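Local coordinates for quinone oxidoreductase (Coxiella burnetii, PDB 3TQH), which probably reduces quinones using NADPH, which is bound in this structure, as a member of the medium-chain dehydrogenase/reductase superfamily, at residues S133-G138 against E273-L278; D93-I98 against D117-K122; V227-I232 against G250-V255. All blocks are in the same frame, centred on the assembly; numbering follows the deposited sequence.

Contact 1 of 3, residues S133-G138 against E273-L278; sequences SLPTAG and EELHYL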
loop_
_atom_site.group_PDB
_atom_site.type_symbol
_atom_site.label_atom_id
_atom_site.label_comp_id
_atom_site.label_asym_id
_atom_site.label_seq_id
_atom_site.Cartn_x
_atom_site.Cartn_y
_atom_site.Cartn_z
ATOM N N SER A 133 4.676 3.620 7.100
ATOM C CA SER A 133 3.685 2.572 6.863
ATOM C C SER A 133 2.426 3.081 6.166
ATOM O O SER A 133 1.624 2.290 5.671
ATOM C CB SER A 133 3.313 1.904 8.186
ATOM O OG SER A 133 4.427 1.209 8.731
ATOM N N LEU A 134 2.269 4.397 6.112
ATOM C CA LEU A 134 1.020 5.017 5.681
ATOM C C LEU A 134 0.862 5.300 4.172
ATOM O O LEU A 134 -0.207 5.039 3.628
ATOM C CB LEU A 134 0.803 6.314 6.474
ATOM C CG LEU A 134 -0.565 6.992 6.386
ATOM C CD1 LEU A 134 -1.687 6.079 6.867
ATOM C CD2 LEU A 134 -0.544 8.285 7.179
ATOM N N PRO A 135 1.895 5.849 3.497
ATOM C CA PRO A 135 1.673 6.415 2.159
ATOM C C PRO A 135 0.996 5.511 1.116
ATOM O O PRO A 135 -0.074 5.863 0.625
ATOM C CB PRO A 135 3.086 6.804 1.713
ATOM C CG PRO A 135 3.778 7.116 2.969
ATOM C CD PRO A 135 3.275 6.100 3.946
ATOM N N THR A 136 1.589 4.365 0.785
ATOM C CA THR A 136 1.006 3.506 -0.248
ATOM C C THR A 136 -0.353 2.948 0.189
ATOM O O THR A 136 -1.351 3.141 -0.505
ATOM C CB THR A 136 1.949 2.349 -0.671
ATOM O OG1 THR A 136 3.051 2.881 -1.417
ATOM C CG2 THR A 136 1.201 1.338 -1.546
ATOM N N ALA A 137 -0.381 2.277 1.339
ATOM C CA ALA A 137 -1.603 1.619 1.830
ATOM C C ALA A 137 -2.741 2.607 2.020
ATOM O O ALA A 137 -3.861 2.363 1.577
ATOM C CB ALA A 137 -1.331 0.886 3.138
ATOM N N GLY A 138 -2.440 3.726 2.668
ATOM C CA GLY A 138 -3.438 4.747 2.963
ATOM C C GLY A 138 -3.970 5.461 1.740
ATOM O O GLY A 138 -5.181 5.662 1.611
ATOM N N GLU A 273 -2.411 16.643 -0.414
ATOM C CA GLU A 273 -3.564 16.993 0.422
ATOM C C GLU A 273 -4.171 15.769 1.124
ATOM O O GLU A 273 -4.538 15.848 2.296
ATOM C CB GLU A 273 -4.635 17.717 -0.404
ATOM C CG GLU A 273 -4.280 19.164 -0.806
ATOM C CD GLU A 273 -3.215 19.278 -1.912
ATOM O OE1 GLU A 273 -2.988 18.295 -2.665
ATOM O OE2 GLU A 273 -2.604 20.368 -2.024
ATOM N N GLU A 274 -4.261 14.648 0.411
ATOM C CA GLU A 274 -4.800 13.410 0.983
ATOM C C GLU A 274 -3.882 12.795 2.040
ATOM O O GLU A 274 -4.354 12.344 3.076
ATOM C CB GLU A 274 -5.084 12.378 -0.110
ATOM C CG GLU A 274 -6.203 12.787 -1.055
ATOM C CD GLU A 274 -6.460 11.771 -2.157
ATOM O OE1 GLU A 274 -5.596 10.900 -2.390
ATOM O OE2 GLU A 274 -7.536 11.850 -2.792
ATOM N N LEU A 275 -2.580 12.774 1.777
ATOM C CA LEU A 275 -1.619 12.232 2.728
ATOM C C LEU A 275 -1.528 13.098 3.994
ATOM O O LEU A 275 -1.424 12.566 5.094
ATOM C CB LEU A 275 -0.244 12.065 2.074
ATOM C CG LEU A 275 0.800 11.270 2.874
ATOM C CD1 LEU A 275 0.297 9.882 3.236
ATOM C CD2 LEU A 275 2.100 11.186 2.097
ATOM N N HIS A 276 -1.558 14.420 3.829
ATOM C CA HIS A 276 -1.720 15.358 4.950
ATOM C C HIS A 276 -2.925 14.953 5.797
ATOM O O HIS A 276 -2.847 14.891 7.031
ATOM C CB HIS A 276 -1.973 16.791 4.443
ATOM C CG HIS A 276 -0.739 17.632 4.296
ATOM N ND1 HIS A 276 0.154 17.839 5.326
ATOM C CD2 HIS A 276 -0.290 18.377 3.256
ATOM C CE1 HIS A 276 1.119 18.646 4.916
ATOM N NE2 HIS A 276 0.871 18.990 3.665
ATOM N N TYR A 277 -4.034 14.687 5.108
ATOM C CA TYR A 277 -5.297 14.307 5.738
ATOM C C TYR A 277 -5.176 12.977 6.483
ATOM O O TYR A 277 -5.528 12.891 7.658
ATOM C CB TYR A 277 -6.412 14.249 4.681
ATOM C CG TYR A 277 -7.725 13.696 5.176
ATOM C CD1 TYR A 277 -8.552 14.450 6.005
ATOM C CD2 TYR A 277 -8.150 12.428 4.804
ATOM C CE1 TYR A 277 -9.761 13.951 6.459
ATOM C CE2 TYR A 277 -9.365 11.919 5.255
ATOM C CZ TYR A 277 -10.159 12.686 6.083
ATOM O OH TYR A 277 -11.356 12.186 6.531
ATOM N N LEU A 278 -4.660 11.955 5.801
ATOM C CA LEU A 278 -4.481 10.637 6.408
ATOM C C LEU A 278 -3.554 10.688 7.623
ATOM O O LEU A 278 -3.831 10.059 8.644
ATOM C CB LEU A 278 -3.946 9.636 5.383
ATOM C CG LEU A 278 -4.902 9.285 4.241
ATOM C CD1 LEU A 278 -4.202 8.386 3.233
ATOM C CD2 LEU A 278 -6.168 8.630 4.769
#
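Leu-278 sits against Gly-138 and Leu-134 where helix 272-283 packs on the first turn of helix 135-147, a worked example of a leucine methyl seated on the main chain of a glycine. Its CB rests 4.1 Å from CD2 of Leu-134. From there CG lies anti to the carbonyl carbon, and a chi2 of 175° carries CD1 to the far end of an extended chain. CD1 therefore meets backbone rather than another side chain: it comes within 3.3 Å of Gly-138 C, with the carbonyl O and the CA of the same residue also touching. Because Gly-138 has no side chain, this close approach of methyl to peptide is possible, and it is the tightest point of the interface. Leu-134 answers from the first segment. Its CG is anti to its own backbone N, and CD2, anti to CA in turn, continues toward the other helix, 3.9 Å from Leu-278 C and 4.3 Å from Leu-275 CD1. Leu-275 completes the layer with that same CD1, which rests on the start of the other helix 3.9 Å from Pro-135 CA and 4.4 Å from Pro-135 CB. Met-96 of strand 94-98 touches both Leu-134 and Leu-275, whereas Thr-136 directs its side chain away from this interface, touches the NADPH and hydrogen-bonds to Asp-74. Glu-274 adds a polar link at the border through Gln-143, further along helix 135-147. No hydrogen bond joins the two segments themselves, and all five residues that touch are buried. The chemistry is thus one of methyl groups against methyls and peptide, so between these two segments the fit rests on shape, beside a helix whose neighbouring face reaches the cofactor.

Contact 2 of 3, residues D93-I98 against D117-K122; sequences DKVMGI and DTIIQK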
loop_
_atom_site.group_PDB
_atom_site.type_symbol
_atom_site.label_atom_id
_atom_site.label_comp_id
_atom_site.label_asym_id
_atom_site.label_seq_id
_atom_site.Cartn_x
_atom_site.Cartn_y
_atom_site.Cartn_z
ATOM N N ASP A 93 14.444 18.814 8.159
ATOM C CA ASP A 93 13.002 18.556 8.175
ATOM C C ASP A 93 12.730 17.057 8.246
ATOM O O ASP A 93 13.393 16.271 7.579
ATOM C CB ASP A 93 12.315 19.136 6.930
ATOM C CG ASP A 93 12.127 20.651 6.994
ATOM O OD1 ASP A 93 12.433 21.284 8.030
ATOM O OD2 ASP A 93 11.652 21.213 5.988
ATOM N N LYS A 94 11.761 16.672 9.069
ATOM C CA LYS A 94 11.308 15.291 9.137
ATOM C C LYS A 94 10.216 15.107 8.090
ATOM O O LYS A 94 9.236 15.855 8.071
ATOM C CB LYS A 94 10.792 14.963 10.538
ATOM C CG LYS A 94 11.839 15.168 11.640
ATOM C CD LYS A 94 11.284 14.861 13.042
ATOM C CE LYS A 94 12.325 15.136 14.135
ATOM N NZ LYS A 94 11.703 15.384 15.466
ATOM N N VAL A 95 10.397 14.121 7.213
ATOM C CA VAL A 95 9.511 13.945 6.064
ATOM C C VAL A 95 9.053 12.507 5.863
ATOM O O VAL A 95 9.652 11.564 6.380
ATOM C CB VAL A 95 10.180 14.427 4.752
ATOM C CG1 VAL A 95 10.471 15.932 4.823
ATOM C CG2 VAL A 95 11.443 13.628 4.471
HETATM N N MSE A 96 7.988 12.367 5.083
HETATM C CA MSE A 96 7.381 11.077 4.790
HETATM C C MSE A 96 6.824 11.120 3.374
HETATM O O MSE A 96 6.340 12.156 2.920
HETATM C CB MSE A 96 6.262 10.774 5.787
HETATM C CG MSE A 96 5.319 11.953 6.019
HETATM SE SE MSE A 96 3.797 11.549 7.165
HETATM C CE MSE A 96 3.120 9.953 6.241
ATOM N N GLY A 97 6.907 9.996 2.671
ATOM C CA GLY A 97 6.398 9.943 1.322
ATOM C C GLY A 97 6.834 8.735 0.532
ATOM O O GLY A 97 7.092 7.664 1.096
ATOM N N ILE A 98 6.896 8.932 -0.785
ATOM C CA ILE A 98 7.189 7.883 -1.750
ATOM C C ILE A 98 8.437 8.282 -2.514
ATOM O O ILE A 98 8.573 9.437 -2.912
ATOM C CB ILE A 98 6.037 7.714 -2.788
ATOM C CG1 ILE A 98 4.684 7.538 -2.096
ATOM C CG2 ILE A 98 6.302 6.526 -3.704
ATOM C CD1 ILE A 98 4.606 6.313 -1.258
ATOM N N ASP A 117 7.715 16.962 -4.490
ATOM C CA ASP A 117 6.349 16.695 -4.932
ATOM C C ASP A 117 5.824 15.360 -4.416
ATOM O O ASP A 117 4.615 15.151 -4.395
ATOM C CB ASP A 117 6.270 16.721 -6.465
ATOM C CG ASP A 117 6.668 18.077 -7.049
ATOM O OD1 ASP A 117 5.997 19.092 -6.743
ATOM O OD2 ASP A 117 7.654 18.128 -7.817
ATOM N N THR A 118 6.720 14.462 -4.003
ATOM C CA THR A 118 6.308 13.142 -3.501
ATOM C C THR A 118 6.608 12.932 -2.005
ATOM O O THR A 118 6.748 11.797 -1.549
ATOM C CB THR A 118 6.920 11.994 -4.342
ATOM O OG1 THR A 118 8.330 11.906 -4.097
ATOM C CG2 THR A 118 6.656 12.228 -5.838
ATOM N N ILE A 119 6.688 14.027 -1.249
ATOM C CA ILE A 119 6.813 13.957 0.211
ATOM C C ILE A 119 5.928 14.998 0.885
ATOM O O ILE A 119 5.449 15.922 0.236
ATOM C CB ILE A 119 8.276 14.178 0.694
ATOM C CG1 ILE A 119 8.771 15.588 0.349
ATOM C CG2 ILE A 119 9.198 13.138 0.090
ATOM C CD1 ILE A 119 9.842 16.099 1.294
ATOM N N ILE A 120 5.704 14.820 2.184
ATOM C CA ILE A 120 5.158 15.880 3.036
ATOM C C ILE A 120 5.947 15.945 4.350
ATOM O O ILE A 120 6.738 15.050 4.651
ATOM C CB ILE A 120 3.635 15.700 3.316
ATOM C CG1 ILE A 120 3.352 14.416 4.100
ATOM C CG2 ILE A 120 2.842 15.699 2.011
ATOM C CD1 ILE A 120 1.974 14.392 4.733
ATOM N N GLN A 121 5.738 17.011 5.118
ATOM C CA GLN A 121 6.303 17.117 6.465
ATOM C C GLN A 121 5.616 16.075 7.334
ATOM O O GLN A 121 4.389 16.002 7.346
ATOM C CB GLN A 121 6.052 18.506 7.064
ATOM C CG GLN A 121 6.666 19.678 6.298
ATOM C CD GLN A 121 8.187 19.689 6.348
ATOM O OE1 GLN A 121 8.789 19.590 7.420
ATOM N NE2 GLN A 121 8.814 19.812 5.184
ATOM N N LYS A 122 6.395 15.252 8.035
ATOM C CA LYS A 122 5.835 14.352 9.044
ATOM C C LYS A 122 5.292 15.185 10.204
ATOM O O LYS A 122 5.985 16.055 10.724
ATOM C CB LYS A 122 6.888 13.365 9.569
ATOM C CG LYS A 122 6.341 12.366 10.602
ATOM C CD LYS A 122 7.428 11.522 11.279
ATOM C CE LYS A 122 8.187 12.272 12.375
ATOM N NZ LYS A 122 7.318 12.693 13.504
#
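Thr-118 OG1 donates to Ile-98 O over 2.7 Å, the shortest polar bond of the pair, its chi1 of 71° placing the hydroxyl between backbone N and carbonyl carbon. Ile-98 N returns a bond to Thr-118 O, so backbone and side chain together fix this end of the ladder. In the middle, Met-96 (a selenomethionine) and Ile-120 form the hydrogen-bonded pair, with Ile-120 N 2.8 Å from Met-96 O. Their side chains lie alongside each other, Met-96 CG 3.7 Å from Ile-120 CG1, and are covered by Leu-275 of helix 272-283. Gly-97 faces Ile-119 with the CA atoms only 4.2 Å apart, and Val-95 CG1 meets Ile-119 CD1 diagonally at 3.6 Å. At the other end Gln-121 NE2 approaches Asp-93 OD2 from above the carboxylate plane, a long bond of 3.3 Å; OD2 also accepts from Asn-90 N. Lys-122 N bonds to Lys-94 O, while its ammonium group turns to Leu-126 O and the ring of Phe-128. Strand 94-98 also pairs with strand 74-82, so the ladder belongs to the antiparallel part of the sheet in the GroES-like domain, as in other medium-chain dehydrogenases.

Contact 3 of 3, residues V227-I232 against G250-V255; sequences VGIQSI and GRVIEV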
loop_
_atom_site.group_PDB
_atom_site.type_symbol
_atom_site.label_atom_id
_atom_site.label_comp_id
_atom_site.label_asym_id
_atom_site.label_seq_id
_atom_site.Cartn_x
_atom_site.Cartn_y
_atom_site.Cartn_z
ATOM N N VAL A 227 -11.635 -13.918 -7.512
ATOM C CA VAL A 227 -12.385 -13.292 -6.417
ATOM C C VAL A 227 -13.026 -12.000 -6.899
ATOM O O VAL A 227 -14.201 -11.745 -6.621
ATOM C CB VAL A 227 -11.497 -12.999 -5.190
ATOM C CG1 VAL A 227 -12.132 -11.933 -4.295
ATOM C CG2 VAL A 227 -11.240 -14.280 -4.407
ATOM N N GLY A 228 -12.249 -11.198 -7.629
ATOM C CA GLY A 228 -12.755 -9.989 -8.271
ATOM C C GLY A 228 -13.864 -10.278 -9.262
ATOM O O GLY A 228 -14.892 -9.601 -9.256
ATOM N N ILE A 229 -13.661 -11.286 -10.111
ATOM C CA ILE A 229 -14.684 -11.705 -11.076
ATOM C C ILE A 229 -15.974 -12.113 -10.368
ATOM O O ILE A 229 -17.061 -11.700 -10.763
ATOM C CB ILE A 229 -14.222 -12.909 -11.942
ATOM C CG1 ILE A 229 -13.001 -12.552 -12.795
ATOM C CG2 ILE A 229 -15.361 -13.395 -12.838
ATOM C CD1 ILE A 229 -13.140 -11.260 -13.561
ATOM N N GLN A 230 -15.839 -12.934 -9.331
ATOM C CA GLN A 230 -16.984 -13.401 -8.554
ATOM C C GLN A 230 -17.746 -12.236 -7.926
ATOM O O GLN A 230 -18.965 -12.283 -7.834
ATOM C CB GLN A 230 -16.527 -14.375 -7.454
ATOM C CG GLN A 230 -16.467 -15.842 -7.870
ATOM C CD GLN A 230 -17.551 -16.676 -7.193
ATOM O OE1 GLN A 230 -17.458 -16.982 -5.999
ATOM N NE2 GLN A 230 -18.585 -17.044 -7.950
ATOM N N SER A 231 -17.024 -11.197 -7.504
ATOM C CA SER A 231 -17.615 -10.064 -6.784
ATOM C C SER A 231 -18.622 -9.280 -7.620
ATOM O O SER A 231 -19.511 -8.644 -7.076
ATOM C CB SER A 231 -16.519 -9.112 -6.293
ATOM O OG SER A 231 -15.597 -9.786 -5.449
ATOM N N ILE A 232 -18.472 -9.335 -8.939
ATOM C CA ILE A 232 -19.388 -8.672 -9.861
ATOM C C ILE A 232 -20.852 -9.109 -9.643
ATOM O O ILE A 232 -21.765 -8.290 -9.760
ATOM C CB ILE A 232 -18.966 -8.933 -11.329
ATOM C CG1 ILE A 232 -17.573 -8.341 -11.602
ATOM C CG2 ILE A 232 -19.979 -8.342 -12.299
ATOM C CD1 ILE A 232 -16.916 -8.880 -12.843
ATOM N N GLY A 250 -7.761 -5.383 -16.013
ATOM C CA GLY A 250 -8.371 -5.403 -17.341
ATOM C C GLY A 250 -9.368 -6.527 -17.513
ATOM O O GLY A 250 -10.446 -6.323 -18.059
ATOM N N ARG A 251 -9.002 -7.714 -17.036
ATOM C CA ARG A 251 -9.859 -8.893 -17.121
ATOM C C ARG A 251 -11.146 -8.696 -16.313
ATOM O O ARG A 251 -12.239 -9.018 -16.786
ATOM C CB ARG A 251 -9.098 -10.122 -16.618
ATOM C CG ARG A 251 -9.740 -11.460 -16.963
ATOM C CD ARG A 251 -9.096 -12.608 -16.157
ATOM N NE ARG A 251 -7.669 -12.779 -16.454
ATOM C CZ ARG A 251 -7.173 -13.445 -17.499
ATOM N NH1 ARG A 251 -7.976 -14.028 -18.390
ATOM N NH2 ARG A 251 -5.852 -13.526 -17.659
ATOM N N VAL A 252 -11.007 -8.157 -15.103
ATOM C CA VAL A 252 -12.147 -7.909 -14.221
ATOM C C VAL A 252 -13.112 -6.875 -14.808
ATOM O O VAL A 252 -14.329 -7.039 -14.733
ATOM C CB VAL A 252 -11.686 -7.452 -12.808
ATOM C CG1 VAL A 252 -12.879 -6.995 -11.963
ATOM C CG2 VAL A 252 -10.929 -8.579 -12.102
ATOM N N ILE A 253 -12.558 -5.816 -15.388
ATOM C CA ILE A 253 -13.354 -4.759 -16.006
ATOM C C ILE A 253 -14.143 -5.295 -17.202
ATOM O O ILE A 253 -15.308 -4.933 -17.395
ATOM C CB ILE A 253 -12.461 -3.580 -16.466
ATOM C CG1 ILE A 253 -11.870 -2.844 -15.261
ATOM C CG2 ILE A 253 -13.245 -2.603 -17.329
ATOM C CD1 ILE A 253 -10.662 -2.009 -15.616
ATOM N N GLU A 254 -13.509 -6.156 -17.997
ATOM C CA GLU A 254 -14.173 -6.761 -19.152
ATOM C C GLU A 254 -15.363 -7.629 -18.734
ATOM O O GLU A 254 -16.451 -7.499 -19.298
ATOM C CB GLU A 254 -13.173 -7.558 -20.004
ATOM C CG GLU A 254 -13.770 -8.326 -21.186
ATOM C CD GLU A 254 -14.547 -7.450 -22.174
ATOM O OE1 GLU A 254 -14.419 -6.207 -22.121
ATOM O OE2 GLU A 254 -15.284 -8.015 -23.021
ATOM N N VAL A 255 -15.178 -8.492 -17.741
ATOM C CA VAL A 255 -16.287 -9.339 -17.281
ATOM C C VAL A 255 -17.403 -8.482 -16.686
ATOM O O VAL A 255 -18.576 -8.773 -16.886
ATOM C CB VAL A 255 -15.843 -10.424 -16.267
ATOM C CG1 VAL A 255 -17.054 -11.181 -15.714
ATOM C CG2 VAL A 255 -14.880 -11.400 -16.931
#
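Gly-228 brings its carbonyl oxygen to the other helix, 4.3 Å from Val-252 CG1, and begins a contact that illustrates how neighbouring helices of a Rossmann layer mesh through small aliphatic groups. The next residue, Ile-229, carries most of the load. Its chi2 of -49° bends CD1 back toward the second helix, where this one methyl lies 3.6 Å from Val-252 CA and 3.8 Å from Val-252 CG2. The side chains of Ile-229 and Val-252 run past each other in opposing directions, so it is the end of the isoleucine that covers the root of the valine. The same CD1 also reaches Val-255 CG2 at 3.8 Å, this time with the two side chains nearly perpendicular, while the CG2 branch of Ile-229 approaches the other methyl of Val-255. Ser-231 turns inward instead: its OG donates to Val-227 O over 2.7 Å, and its N bonds to the same oxygen from the opposite face of the carbonyl plane. The hydroxyl is further engaged by His-159 NE2. Ile-232 closes the segment. Its CG1 is anti to the carbonyl carbon, and the extended chain beyond it sends CD1 to Val-255 CG1 at 3.7 Å, with Val-252 O at a similar distance. Val-255 is thereby touched by both isoleucines. No hydrogen bond crosses between the segments; the axes of 227-231 and 250-255 come within 9.3 Å and are inclined by 19°. Both helices connect successive parallel strands: helix 225-231 leads from strand 216-221 toward strand 239-243, and helix 249-258 leads on to strand 262-264. Ser-231 and Val-252 both rest on Ile-241, so the two helices lie side by side over strand 239-243, consecutive beta-alpha-beta crossovers of the nucleotide-binding domain.

How the contacts relate
Contacts 1 and 2 form one continuous buried region, whereas contact 3 stands apart, among the helices that flank the parallel Rossmann sheet, about 27 Å from contact 1 and 35 Å from contact 2, centre to centre. Ile-98 CD1 packs 3.4 Å from Pro-135 CB, and Ile-120 CD1 lies against the backbone of Leu-275 and His-276, so the sheet of contact 2 supports both helices of contact 1. Chemistry follows place: the strand pair is held by directional hydrogen bonds, with Lys-94 and Gln-121 at its exposed rim, while both helix pairs rely on aliphatic packing. Contact 1 is wholly buried; contact 3 is only partly so, and its segments lie within the chain loop that contact 1 closes.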